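Long-range contacts in NAD nucleotidase (Haemophilus influenzae, PDB 3ZTV), which degrades NAD to adenosine and nicotinamide riboside in the periplasm, acting as both a pyrophosphatase and a zinc-dependent 5'-nucleotidase: residues H8-L16 with F146-A154; I121-I129 with N138-F146. All blocks are in the same frame, centred on the assembly; numbering follows the deposited sequence.

In the fold
Both contacts lie in the calcineurin-like phosphoesterase part of the chain, on the same side of its centre, with their own centres about 19 Å apart. Contact 2 (121-129 with 138-146) is nested along the chain inside the loop closed by contact 1 (8-16 with 146-154). They share Phe-146 and strand 143-148, the edge of a six-stranded sheet next to strand 151-159. Contact 1 ties this edge to strand 11-18 of the facing seven-stranded sheet; contact 2 joins that sheet's outermost strand 123-124 to the chain entering strand 143-148. The two sheets are thus joined both at a hairpin tip remote from the annotated sites and nearer the zinc centre, where the Val-128 side chain is about 12 Å from a bound zinc ion.

Contact 1: residues H8-L16 with F146-A154; sequences HKAVELSIL and FTVDGEKIA
The carboxylate of Glu-151 receives two hydrogen bonds from the start of the modelled chain. His-8 donates ND1-H to OE1 over 2.9 Å and nearly straight (170°); OE1 offers its syn lone pair and lies in the imidazole plane, although ring and carboxylate planes are turned 55° apart. The backbone N of Lys-9 reaches OE2, also at 2.9 Å, from above the carboxylate plane. The Glu-151 chain is bent at chi2, which brings the carboxylate round to the His-8 ring and the N of Lys-9. OE1 is also salt-bridged to Lys-197, so this buried acid has several polar partners, and the nearby positive charge would be expected to favour its ionised form.

Apolar packing continues along strand 11-16. CG1 of Val-11 lies 3.6 Å from CG of Glu-151 and 3.7 Å from the carbonyl O of Val-148, resting on the turn between the two hairpin strands. Leu-13 divides its branches: CD1 meets CD1 of Ile-153 tip to tip at 3.7 Å, while CD2 approaches the edge of the Phe-146 ring at CE2, 4.0 Å away, and also touches CG2 of Val-148. One face of that ring is packed by Ile-153 CB, within the hairpin itself.

A single water bridges the segments, accepting from Glu-12 N and donating to Asp-149 OD2.

Strands 146-148 and 151-154 are paired by backbone hydrogen bonds around a type I' turn, Val-148 to Glu-151, with both Asp-149 and Gly-150 at positive phi. Strand 146-148 runs at 117° to strand 11-16, and the hairpin lies across it without joining its sheet: this is face packing between the two beta sheets of the calcineurin-like phosphoesterase fold.

Contact 2: residues I121-I129 with N138-F146; sequences IPVLSANVI and NKWKPYDIF
Leu-124 and Lys-141 form a single parallel-type beta bridge in the calcineurin-like phosphoesterase fold, where the outermost strand 123-124 of one sheet meets the chain leading into strand 143-148 of another. Its two backbone hydrogen bonds run from Lys-141 N to Val-123 O (3.2 Å) and from Ser-125 N to Lys-141 O (2.9 Å). The same carbonyl O of Lys-141 takes a CA-H...O contact from Leu-124 CA. A water extends the link, accepting from Val-123 N and donating to Lys-139 O.

Apolar contacts flank the bridge. Val-123 CG1 meets Trp-140 CB at 3.7 Å, and Ala-126 CB sits equally close to Pro-142 CB. Leu-124 sends CD2 along the other chain to the backbone carbon of Tyr-143 and CB of Asp-144; the carboxylate of Asp-144 is engaged by Tyr-97 through OD2. Outside these segments, Gln-192 of the second subunit donates NE2 to Tyr-143 O and packs on Lys-141 and Pro-142, placing this link at the dimer interface.

The indole of Trp-140 turns its pyrrole edge to the carbonyl oxygens of Ser-125 and Val-128. Its CG lies between the backbone N and carbonyl carbon (chi1 60°), which swings the indole alongside the backbone of 125-128, edge first. CD1 comes to 3.5 Å from Ser-125 O at the ring edge, and CZ2 touches Val-128 CG1 at 3.9 Å, the two side chains crossing at about a right angle. Between these contacts, the indole NE1 donates to Val-128 O over 2.9 Å, with the acceptor only 2° out of the ring plane.

Contact 1: residues H8-L16 with F146-A154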
ATOM      1  N   HIS A   8      11.085 -29.777  14.234  1.00 21.82           N
ATOM      2  CA  HIS A   8      12.130 -28.755  14.221  1.00 19.84           C
ATOM      3  C   HIS A   8      13.154 -28.962  15.328  1.00 20.64           C
ATOM      4  O   HIS A   8      12.829 -29.473  16.402  1.00 21.34           O
ATOM      5  CB  HIS A   8      11.519 -27.363  14.374  1.00 18.35           C
ATOM      6  CG  HIS A   8      10.719 -26.914  13.193  1.00 19.34           C
ATOM      7  ND1 HIS A   8      11.301 -26.466  12.027  1.00 19.22           N
ATOM      8  CD2 HIS A   8       9.380 -26.824  13.004  1.00 20.80           C
ATOM      9  CE1 HIS A   8      10.357 -26.128  11.167  1.00 20.31           C
ATOM     10  NE2 HIS A   8       9.183 -26.337  11.734  1.00 20.61           N
ATOM     11  N   LYS A   9      14.386 -28.543  15.056  1.00 18.81           N
ATOM     12  CA  LYS A   9      15.463 -28.551  16.038  1.00 18.50           C
ATOM     13  C   LYS A   9      15.943 -27.119  16.257  1.00 16.74           C
ATOM     14  O   LYS A   9      15.770 -26.263  15.389  1.00 16.82           O
ATOM     15  CB  LYS A   9      16.624 -29.411  15.534  1.00 22.88           C
ATOM     16  CG  LYS A   9      17.711 -29.676  16.558  1.00 28.18           C
ATOM     17  CD  LYS A   9      17.357 -30.858  17.444  1.00 31.63           C
ATOM     18  CE  LYS A   9      18.382 -31.049  18.551  1.00 33.73           C
ATOM     19  NZ  LYS A   9      18.038 -32.207  19.423  1.00 39.51           N
ATOM     20  N   ALA A  10      16.534 -26.861  17.418  1.00 14.56           N
ATOM     21  CA  ALA A  10      17.166 -25.572  17.685  1.00 14.87           C
ATOM     22  C   ALA A  10      18.430 -25.439  16.837  1.00 13.07           C
ATOM     23  O   ALA A  10      19.144 -26.417  16.623  1.00 16.76           O
ATOM     24  CB  ALA A  10      17.509 -25.447  19.156  1.00 14.92           C
ATOM     25  N   VAL A  11      18.705 -24.234  16.347  1.00 12.78           N
ATOM     26  CA  VAL A  11      19.951 -23.987  15.615  1.00 11.31           C
ATOM     27  C   VAL A  11      20.518 -22.615  15.926  1.00 12.59           C
ATOM     28  O   VAL A  11      19.793 -21.714  16.342  1.00 12.73           O
ATOM     29  CB  VAL A  11      19.774 -24.096  14.081  1.00 12.75           C
ATOM     30  CG1 VAL A  11      19.389 -25.508  13.681  1.00 17.08           C
ATOM     31  CG2 VAL A  11      18.754 -23.087  13.581  1.00 12.87           C
ATOM     32  N   GLU A  12      21.818 -22.451  15.703  1.00 10.92           N
ATOM     33  CA  GLU A  12      22.442 -21.147  15.909  1.00 11.98           C
ATOM     34  C   GLU A  12      23.033 -20.588  14.615  1.00 10.26           C
ATOM     35  O   GLU A  12      23.441 -21.335  13.722  1.00 13.87           O
ATOM     36  CB  GLU A  12      23.489 -21.194  17.023  1.00 15.02           C
ATOM     37  CG  GLU A  12      23.852 -19.812  17.561  1.00 17.99           C
ATOM     38  CD  GLU A  12      24.632 -19.854  18.858  1.00 22.22           C
ATOM     39  OE1 GLU A  12      24.538 -20.862  19.595  1.00 23.60           O
ATOM     40  OE2 GLU A  12      25.346 -18.868  19.139  1.00 21.36           O
ATOM     41  N   LEU A  13      23.025 -19.264  14.518  1.00  8.62           N
ATOM     42  CA  LEU A  13      23.501 -18.532  13.349  1.00  8.86           C
ATOM     43  C   LEU A  13      24.469 -17.451  13.800  1.00  8.17           C
ATOM     44  O   LEU A  13      24.258 -16.837  14.846  1.00  9.67           O
ATOM     45  CB  LEU A  13      22.319 -17.849  12.656  1.00 13.59           C
ATOM     46  CG  LEU A  13      21.657 -18.358  11.376  1.00 21.45           C
ATOM     47  CD1 LEU A  13      20.658 -17.307  10.918  1.00 17.34           C
ATOM     48  CD2 LEU A  13      22.677 -18.606  10.283  1.00 15.43           C
ATOM     49  N   SER A  14      25.498 -17.192  12.994  1.00  7.43           N
ATOM     50  CA  SER A  14      26.442 -16.116  13.285  1.00  6.72           C
ATOM     51  C   SER A  14      26.362 -15.056  12.181  1.00  6.27           C
ATOM     52  O   SER A  14      26.995 -15.187  11.136  1.00  7.25           O
ATOM     53  CB  SER A  14      27.866 -16.663  13.425  1.00  7.21           C
ATOM     54  OG  SER A  14      27.912 -17.573  14.516  1.00  8.45           O
ATOM     55  N   ILE A  15      25.564 -14.019  12.414  1.00  5.19           N
ATOM     56  CA  ILE A  15      25.364 -12.972  11.414  1.00  6.12           C
ATOM     57  C   ILE A  15      26.523 -11.969  11.452  1.00  6.04           C
ATOM     58  O   ILE A  15      26.875 -11.450  12.503  1.00  6.31           O
ATOM     59  CB  ILE A  15      24.016 -12.269  11.627  1.00  5.60           C
ATOM     60  CG1 ILE A  15      22.887 -13.312  11.635  1.00  7.57           C
ATOM     61  CG2 ILE A  15      23.792 -11.200  10.565  1.00  7.83           C
ATOM     62  CD1 ILE A  15      21.536 -12.737  11.943  1.00  8.49           C
ATOM     63  N   LEU A  16      27.101 -11.720  10.284  1.00  5.08           N
ATOM     64  CA  LEU A  16      28.207 -10.773  10.108  1.00  6.31           C
ATOM     65  C   LEU A  16      27.791  -9.840   8.987  1.00  6.59           C
ATOM     66  O   LEU A  16      27.440 -10.307   7.895  1.00  7.00           O
ATOM     67  CB  LEU A  16      29.485 -11.516   9.722  1.00  7.26           C
ATOM     68  CG  LEU A  16      30.015 -12.495  10.779  1.00  5.69           C
ATOM     69  CD1 LEU A  16      31.071 -13.431  10.193  1.00  8.38           C
ATOM     70  CD2 LEU A  16      30.584 -11.729  11.964  1.00  7.77           C
ATOM     71  N   PHE A 146      18.190 -21.097   2.909  1.00 13.53           N
ATOM     72  CA  PHE A 146      19.366 -21.928   3.127  1.00 12.43           C
ATOM     73  C   PHE A 146      19.127 -22.857   4.311  1.00 14.43           C
ATOM     74  O   PHE A 146      18.211 -22.642   5.104  1.00 15.07           O
ATOM     75  CB  PHE A 146      20.636 -21.081   3.300  1.00 14.61           C
ATOM     76  CG  PHE A 146      20.581 -20.118   4.453  1.00 13.85           C
ATOM     77  CD1 PHE A 146      20.053 -18.850   4.295  1.00 12.21           C
ATOM     78  CD2 PHE A 146      21.077 -20.481   5.697  1.00 15.74           C
ATOM     79  CE1 PHE A 146      20.003 -17.961   5.359  1.00 14.02           C
ATOM     80  CE2 PHE A 146      21.036 -19.596   6.758  1.00 14.30           C
ATOM     81  CZ  PHE A 146      20.498 -18.338   6.587  1.00 12.65           C
ATOM     82  N   THR A 147      19.944 -23.896   4.421  1.00 16.55           N
ATOM     83  CA  THR A 147      19.744 -24.900   5.450  1.00 18.15           C
ATOM     84  C   THR A 147      20.927 -24.921   6.405  1.00 18.87           C
ATOM     85  O   THR A 147      22.081 -24.981   5.981  1.00 22.26           O
ATOM     86  CB  THR A 147      19.527 -26.300   4.834  1.00 20.69           C
ATOM     87  OG1 THR A 147      18.290 -26.314   4.107  1.00 21.50           O
ATOM     88  CG2 THR A 147      19.486 -27.365   5.914  1.00 23.98           C
ATOM     89  N   VAL A 148      20.625 -24.837   7.693  1.00 16.72           N
ATOM     90  CA  VAL A 148      21.632 -24.968   8.731  1.00 18.45           C
ATOM     91  C   VAL A 148      21.276 -26.181   9.566  1.00 20.68           C
ATOM     92  O   VAL A 148      20.202 -26.235  10.165  1.00 21.28           O
ATOM     93  CB  VAL A 148      21.679 -23.732   9.644  1.00 21.95           C
ATOM     94  CG1 VAL A 148      22.640 -23.969  10.801  1.00 22.40           C
ATOM     95  CG2 VAL A 148      22.078 -22.498   8.855  1.00 23.99           C
ATOM     96  N   ASP A 149      22.166 -27.166   9.591  1.00 22.25           N
ATOM     97  CA  ASP A 149      21.948 -28.355  10.402  1.00 23.24           C
ATOM     98  C   ASP A 149      20.531 -28.904  10.223  1.00 23.98           C
ATOM     99  O   ASP A 149      19.861 -29.255  11.198  1.00 27.21           O
ATOM    100  CB  ASP A 149      22.218 -28.039  11.878  1.00 24.97           C
ATOM    101  CG  ASP A 149      23.635 -27.542  12.120  1.00 25.67           C
ATOM    102  OD1 ASP A 149      24.574 -28.114  11.525  1.00 29.51           O
ATOM    103  OD2 ASP A 149      23.815 -26.577  12.897  1.00 26.77           O
ATOM    104  N   GLY A 150      20.073 -28.953   8.974  1.00 24.28           N
ATOM    105  CA  GLY A 150      18.789 -29.550   8.646  1.00 22.58           C
ATOM    106  C   GLY A 150      17.593 -28.614   8.698  1.00 23.45           C
ATOM    107  O   GLY A 150      16.505 -28.959   8.234  1.00 24.63           O
ATOM    108  N   GLU A 151      17.786 -27.427   9.263  1.00 19.54           N
ATOM    109  CA  GLU A 151      16.705 -26.452   9.392  1.00 17.99           C
ATOM    110  C   GLU A 151      16.716 -25.428   8.267  1.00 14.10           C
ATOM    111  O   GLU A 151      17.774 -24.972   7.855  1.00 16.76           O
ATOM    112  CB  GLU A 151      16.812 -25.721  10.728  1.00 17.09           C
ATOM    113  CG  GLU A 151      16.447 -26.568  11.921  1.00 18.11           C
ATOM    114  CD  GLU A 151      14.977 -26.919  11.948  1.00 19.51           C
ATOM    115  OE1 GLU A 151      14.139 -26.023  11.702  1.00 16.34           O
ATOM    116  OE2 GLU A 151      14.655 -28.095  12.219  1.00 20.87           O
ATOM    117  N   LYS A 152      15.532 -25.054   7.792  1.00 14.16           N
ATOM    118  CA  LYS A 152      15.429 -24.022   6.767  1.00 12.96           C
ATOM    119  C   LYS A 152      15.354 -22.620   7.366  1.00 11.39           C
ATOM    120  O   LYS A 152      14.605 -22.373   8.310  1.00 11.81           O
ATOM    121  CB  LYS A 152      14.234 -24.291   5.850  1.00 15.85           C
ATOM    122  CG  LYS A 152      14.391 -25.564   5.029  1.00 18.63           C
ATOM    123  CD  LYS A 152      13.333 -25.690   3.951  1.00 24.99           C
ATOM    124  CE  LYS A 152      11.989 -26.074   4.532  1.00 23.94           C
ATOM    125  NZ  LYS A 152      11.047 -26.493   3.455  1.00 25.57           N
ATOM    126  N   ILE A 153      16.148 -21.713   6.815  1.00 11.08           N
ATOM    127  CA  ILE A 153      16.098 -20.310   7.191  1.00  9.25           C
ATOM    128  C   ILE A 153      15.898 -19.488   5.923  1.00  9.02           C
ATOM    129  O   ILE A 153      16.598 -19.689   4.931  1.00 10.55           O
ATOM    130  CB  ILE A 153      17.390 -19.872   7.915  1.00 10.68           C
ATOM    131  CG1 ILE A 153      17.632 -20.751   9.151  1.00 11.76           C
ATOM    132  CG2 ILE A 153      17.323 -18.402   8.297  1.00 10.65           C
ATOM    133  CD1 ILE A 153      18.867 -20.382   9.959  1.00 16.61           C
ATOM    134  N   ALA A 154      14.923 -18.588   5.945  1.00  7.85           N
ATOM    135  CA  ALA A 154      14.672 -17.727   4.797  1.00  7.22           C
ATOM    136  C   ALA A 154      15.288 -16.353   5.005  1.00  7.43           C
ATOM    137  O   ALA A 154      15.298 -15.823   6.123  1.00  8.50           O
ATOM    138  CB  ALA A 154      13.175 -17.600   4.556  1.00  8.08           C
TER
HETATM  139  O   HOH W   1      23.372 -24.903  15.195  1.00 18.46           O

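Contact 2: residues I121-I129 with N138-F146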
ATOM      1  N   ILE A 121      28.144 -11.888  -5.901  1.00  7.84           N
ATOM      2  CA  ILE A 121      27.371 -12.065  -4.676  1.00  8.07           C
ATOM      3  C   ILE A 121      25.874 -12.145  -5.027  1.00  7.89           C
ATOM      4  O   ILE A 121      25.366 -11.269  -5.723  1.00  8.25           O
ATOM      5  CB  ILE A 121      27.599 -10.860  -3.729  1.00  8.45           C
ATOM      6  CG1 ILE A 121      29.100 -10.633  -3.459  1.00  7.96           C
ATOM      7  CG2 ILE A 121      26.805 -11.017  -2.444  1.00  7.99           C
ATOM      8  CD1 ILE A 121      29.884 -11.890  -3.073  1.00 10.71           C
ATOM      9  N   PRO A 122      25.159 -13.175  -4.537  1.00  7.82           N
ATOM     10  CA  PRO A 122      23.713 -13.232  -4.804  1.00  8.63           C
ATOM     11  C   PRO A 122      22.979 -11.984  -4.324  1.00  7.51           C
ATOM     12  O   PRO A 122      23.234 -11.502  -3.214  1.00  7.41           O
ATOM     13  CB  PRO A 122      23.262 -14.446  -3.998  1.00  8.64           C
ATOM     14  CG  PRO A 122      24.463 -15.348  -3.998  1.00 10.70           C
ATOM     15  CD  PRO A 122      25.648 -14.404  -3.884  1.00  9.17           C
ATOM     16  N   VAL A 123      22.068 -11.475  -5.152  1.00  6.53           N
ATOM     17  CA  VAL A 123      21.352 -10.240  -4.853  1.00  6.21           C
ATOM     18  C   VAL A 123      19.885 -10.542  -4.520  1.00  5.75           C
ATOM     19  O   VAL A 123      19.229 -11.333  -5.217  1.00  6.27           O
ATOM     20  CB  VAL A 123      21.431  -9.242  -6.035  1.00  6.65           C
ATOM     21  CG1 VAL A 123      20.770  -7.932  -5.671  1.00  6.73           C
ATOM     22  CG2 VAL A 123      22.879  -9.018  -6.467  1.00  8.34           C
ATOM     23  N   LEU A 124      19.368  -9.910  -3.465  1.00  5.50           N
ATOM     24  CA  LEU A 124      17.967 -10.058  -3.063  1.00  5.42           C
ATOM     25  C   LEU A 124      17.244  -8.717  -3.011  1.00  4.96           C
ATOM     26  O   LEU A 124      17.794  -7.728  -2.510  1.00  6.58           O
ATOM     27  CB  LEU A 124      17.885 -10.685  -1.672  1.00  7.58           C
ATOM     28  CG  LEU A 124      18.617 -11.999  -1.431  1.00  7.47           C
ATOM     29  CD1 LEU A 124      18.542 -12.372   0.054  1.00  8.87           C
ATOM     30  CD2 LEU A 124      18.038 -13.098  -2.298  1.00  9.74           C
ATOM     31  N   SER A 125      16.001  -8.691  -3.489  1.00  5.86           N
ATOM     32  CA  SER A 125      15.125  -7.532  -3.300  1.00  5.19           C
ATOM     33  C   SER A 125      13.693  -7.932  -3.642  1.00  5.21           C
ATOM     34  O   SER A 125      13.376  -8.216  -4.806  1.00  7.17           O
ATOM     35  CB  SER A 125      15.561  -6.335  -4.149  1.00  6.11           C
ATOM     36  OG  SER A 125      14.795  -5.203  -3.797  1.00  7.80           O
ATOM     37  N   ALA A 126      12.838  -7.991  -2.625  1.00  4.23           N
ATOM     38  CA  ALA A 126      11.474  -8.490  -2.794  1.00  4.23           C
ATOM     39  C   ALA A 126      10.463  -7.425  -3.217  1.00  3.69           C
ATOM     40  O   ALA A 126       9.417  -7.775  -3.751  1.00  5.00           O
ATOM     41  CB  ALA A 126      10.999  -9.179  -1.516  1.00  5.96           C
ATOM     42  N   ASN A 127      10.754  -6.145  -2.984  1.00  4.68           N
ATOM     43  CA  ASN A 127       9.793  -5.084  -3.287  1.00  4.99           C
ATOM     44  C   ASN A 127      10.241  -4.199  -4.459  1.00  4.86           C
ATOM     45  O   ASN A 127       9.650  -3.139  -4.706  1.00  5.81           O
ATOM     46  CB  ASN A 127       9.456  -4.235  -2.048  1.00  5.32           C
ATOM     47  CG  ASN A 127      10.632  -3.404  -1.558  1.00  3.94           C
ATOM     48  OD1 ASN A 127      11.787  -3.819  -1.644  1.00  5.07           O
ATOM     49  ND2 ASN A 127      10.331  -2.233  -1.020  1.00  5.37           N
ATOM     50  N   VAL A 128      11.288  -4.630  -5.170  1.00  4.80           N
ATOM     51  CA  VAL A 128      11.777  -3.941  -6.360  1.00  5.42           C
ATOM     52  C   VAL A 128      11.768  -4.991  -7.465  1.00  5.68           C
ATOM     53  O   VAL A 128      12.549  -5.948  -7.432  1.00  6.90           O
ATOM     54  CB  VAL A 128      13.192  -3.380  -6.136  1.00  5.64           C
ATOM     55  CG1 VAL A 128      13.632  -2.576  -7.352  1.00  7.02           C
ATOM     56  CG2 VAL A 128      13.234  -2.524  -4.866  1.00  6.72           C
ATOM     57  N   ILE A 129      10.865  -4.841  -8.432  1.00  5.59           N
ATOM     58  CA  ILE A 129      10.568  -5.932  -9.361  1.00  7.20           C
ATOM     59  C   ILE A 129      10.578  -5.440 -10.819  1.00  7.34           C
ATOM     60  O   ILE A 129       9.690  -4.695 -11.230  1.00  6.39           O
ATOM     61  CB  ILE A 129       9.196  -6.612  -9.035  1.00  6.29           C
ATOM     62  CG1 ILE A 129       9.115  -7.005  -7.554  1.00  6.46           C
ATOM     63  CG2 ILE A 129       9.013  -7.854  -9.887  1.00  7.84           C
ATOM     64  CD1 ILE A 129       7.761  -7.642  -7.158  1.00  7.04           C
ATOM     65  N   ASN A 138      15.400 -10.523 -14.082  1.00 14.08           N
ATOM     66  CA  ASN A 138      16.099 -11.733 -13.641  1.00 15.82           C
ATOM     67  C   ASN A 138      17.528 -11.521 -13.126  1.00 15.54           C
ATOM     68  O   ASN A 138      18.362 -12.422 -13.222  1.00 20.86           O
ATOM     69  CB  ASN A 138      16.117 -12.800 -14.748  1.00 21.85           C
ATOM     70  CG  ASN A 138      14.767 -13.469 -14.951  1.00 24.06           C
ATOM     71  OD1 ASN A 138      14.456 -13.936 -16.048  1.00 29.17           O
ATOM     72  ND2 ASN A 138      13.963 -13.518 -13.896  1.00 23.50           N
ATOM     73  N   LYS A 139      17.820 -10.340 -12.590  1.00 10.80           N
ATOM     74  CA  LYS A 139      19.156 -10.074 -12.061  1.00  9.72           C
ATOM     75  C   LYS A 139      19.228 -10.257 -10.540  1.00  7.91           C
ATOM     76  O   LYS A 139      20.308 -10.239  -9.955  1.00  9.28           O
ATOM     77  CB  LYS A 139      19.616  -8.671 -12.449  1.00 11.30           C
ATOM     78  CG  LYS A 139      19.825  -8.459 -13.950  1.00 11.14           C
ATOM     79  CD  LYS A 139      20.868  -9.410 -14.525  1.00 13.11           C
ATOM     80  CE  LYS A 139      21.137  -9.117 -16.001  1.00 16.31           C
ATOM     81  NZ  LYS A 139      22.067 -10.115 -16.590  1.00 21.17           N
ATOM     82  N   TRP A 140      18.074 -10.426  -9.899  1.00  7.98           N
ATOM     83  CA  TRP A 140      18.012 -10.725  -8.473  1.00  7.55           C
ATOM     84  C   TRP A 140      16.736 -11.477  -8.167  1.00  7.48           C
ATOM     85  O   TRP A 140      15.849 -11.584  -9.027  1.00  7.97           O
ATOM     86  CB  TRP A 140      18.098  -9.456  -7.639  1.00  7.42           C
ATOM     87  CG  TRP A 140      17.008  -8.443  -7.867  1.00  5.60           C
ATOM     88  CD1 TRP A 140      15.728  -8.442  -7.339  1.00  6.34           C
ATOM     89  CD2 TRP A 140      17.118  -7.248  -8.650  1.00  5.47           C
ATOM     90  NE1 TRP A 140      15.051  -7.311  -7.749  1.00  5.73           N
ATOM     91  CE2 TRP A 140      15.876  -6.576  -8.571  1.00  5.40           C
ATOM     92  CE3 TRP A 140      18.145  -6.685  -9.427  1.00  6.69           C
ATOM     93  CZ2 TRP A 140      15.657  -5.357  -9.207  1.00  6.46           C
ATOM     94  CZ3 TRP A 140      17.910  -5.486 -10.064  1.00  7.66           C
ATOM     95  CH2 TRP A 140      16.683  -4.838  -9.962  1.00  7.07           C
ATOM     96  N   LYS A 141      16.645 -12.000  -6.946  1.00  6.51           N
ATOM     97  CA  LYS A 141      15.484 -12.760  -6.475  1.00  6.99           C
ATOM     98  C   LYS A 141      14.880 -12.077  -5.254  1.00  6.88           C
ATOM     99  O   LYS A 141      15.568 -11.313  -4.574  1.00  6.25           O
ATOM    100  CB  LYS A 141      15.892 -14.193  -6.133  1.00 11.36           C
ATOM    101  CG  LYS A 141      16.334 -14.987  -7.347  1.00 14.15           C
ATOM    102  CD  LYS A 141      16.594 -16.445  -7.023  1.00 22.41           C
ATOM    103  CE  LYS A 141      17.954 -16.625  -6.373  1.00 24.63           C
ATOM    104  NZ  LYS A 141      18.249 -18.057  -6.060  1.00 27.17           N
ATOM    105  N   PRO A 142      13.597 -12.341  -4.961  1.00  5.89           N
ATOM    106  CA  PRO A 142      12.998 -11.716  -3.771  1.00  5.75           C
ATOM    107  C   PRO A 142      13.492 -12.306  -2.443  1.00  6.84           C
ATOM    108  O   PRO A 142      13.533 -11.592  -1.437  1.00  7.05           O
ATOM    109  CB  PRO A 142      11.493 -11.975  -3.958  1.00  5.56           C
ATOM    110  CG  PRO A 142      11.438 -13.209  -4.828  1.00  7.09           C
ATOM    111  CD  PRO A 142      12.593 -13.047  -5.784  1.00  6.25           C
ATOM    112  N   TYR A 143      13.860 -13.581  -2.431  1.00  5.76           N
ATOM    113  CA  TYR A 143      14.303 -14.242  -1.201  1.00  6.37           C
ATOM    114  C   TYR A 143      15.173 -15.434  -1.560  1.00  7.41           C
ATOM    115  O   TYR A 143      15.273 -15.817  -2.728  1.00  6.24           O
ATOM    116  CB  TYR A 143      13.113 -14.705  -0.341  1.00  6.72           C
ATOM    117  CG  TYR A 143      12.381 -15.911  -0.905  1.00  7.19           C
ATOM    118  CD1 TYR A 143      11.454 -15.775  -1.948  1.00  8.30           C
ATOM    119  CD2 TYR A 143      12.625 -17.194  -0.421  1.00 10.07           C
ATOM    120  CE1 TYR A 143      10.784 -16.876  -2.468  1.00  8.63           C
ATOM    121  CE2 TYR A 143      11.967 -18.304  -0.952  1.00 11.98           C
ATOM    122  CZ  TYR A 143      11.043 -18.133  -1.971  1.00 10.95           C
ATOM    123  OH  TYR A 143      10.377 -19.222  -2.506  1.00 15.06           O
ATOM    124  N   ASP A 144      15.819 -16.005  -0.547  1.00  7.24           N
ATOM    125  CA  ASP A 144      16.501 -17.288  -0.685  1.00  7.51           C
ATOM    126  C   ASP A 144      16.273 -18.101   0.592  1.00  8.90           C
ATOM    127  O   ASP A 144      15.978 -17.543   1.655  1.00 10.52           O
ATOM    128  CB  ASP A 144      18.003 -17.116  -0.976  1.00  7.62           C
ATOM    129  CG  ASP A 144      18.648 -18.397  -1.491  1.00 11.49           C
ATOM    130  OD1 ASP A 144      17.981 -19.140  -2.237  1.00 13.85           O
ATOM    131  OD2 ASP A 144      19.824 -18.670  -1.160  1.00 11.93           O
ATOM    132  N   ILE A 145      16.369 -19.424   0.476  1.00  9.58           N
ATOM    133  CA  ILE A 145      16.283 -20.314   1.630  1.00 10.21           C
ATOM    134  C   ILE A 145      17.568 -21.112   1.737  1.00 12.34           C
ATOM    135  O   ILE A 145      18.007 -21.717   0.758  1.00 14.49           O
ATOM    136  CB  ILE A 145      15.105 -21.303   1.492  1.00 11.07           C
ATOM    137  CG1 ILE A 145      13.769 -20.559   1.556  1.00 11.87           C
ATOM    138  CG2 ILE A 145      15.167 -22.369   2.584  1.00 13.18           C
ATOM    139  CD1 ILE A 145      12.578 -21.381   1.041  1.00 13.94           C
ATOM    140  N   PHE A 146      18.190 -21.097   2.909  1.00 13.53           N
ATOM    141  CA  PHE A 146      19.366 -21.928   3.127  1.00 12.43           C
ATOM    142  C   PHE A 146      19.127 -22.857   4.311  1.00 14.43           C
ATOM    143  O   PHE A 146      18.211 -22.642   5.104  1.00 15.07           O
ATOM    144  CB  PHE A 146      20.636 -21.081   3.300  1.00 14.61           C
ATOM    145  CG  PHE A 146      20.581 -20.118   4.453  1.00 13.85           C
ATOM    146  CD1 PHE A 146      20.053 -18.850   4.295  1.00 12.21           C
ATOM    147  CD2 PHE A 146      21.077 -20.481   5.697  1.00 15.74           C
ATOM    148  CE1 PHE A 146      20.003 -17.961   5.359  1.00 14.02           C
ATOM    149  CE2 PHE A 146      21.036 -19.596   6.758  1.00 14.30           C
ATOM    150  CZ  PHE A 146      20.498 -18.338   6.587  1.00 12.65           C
TER
HETATM  151  O   HOH W   2      21.814 -12.011  -8.165  1.00 10.54           O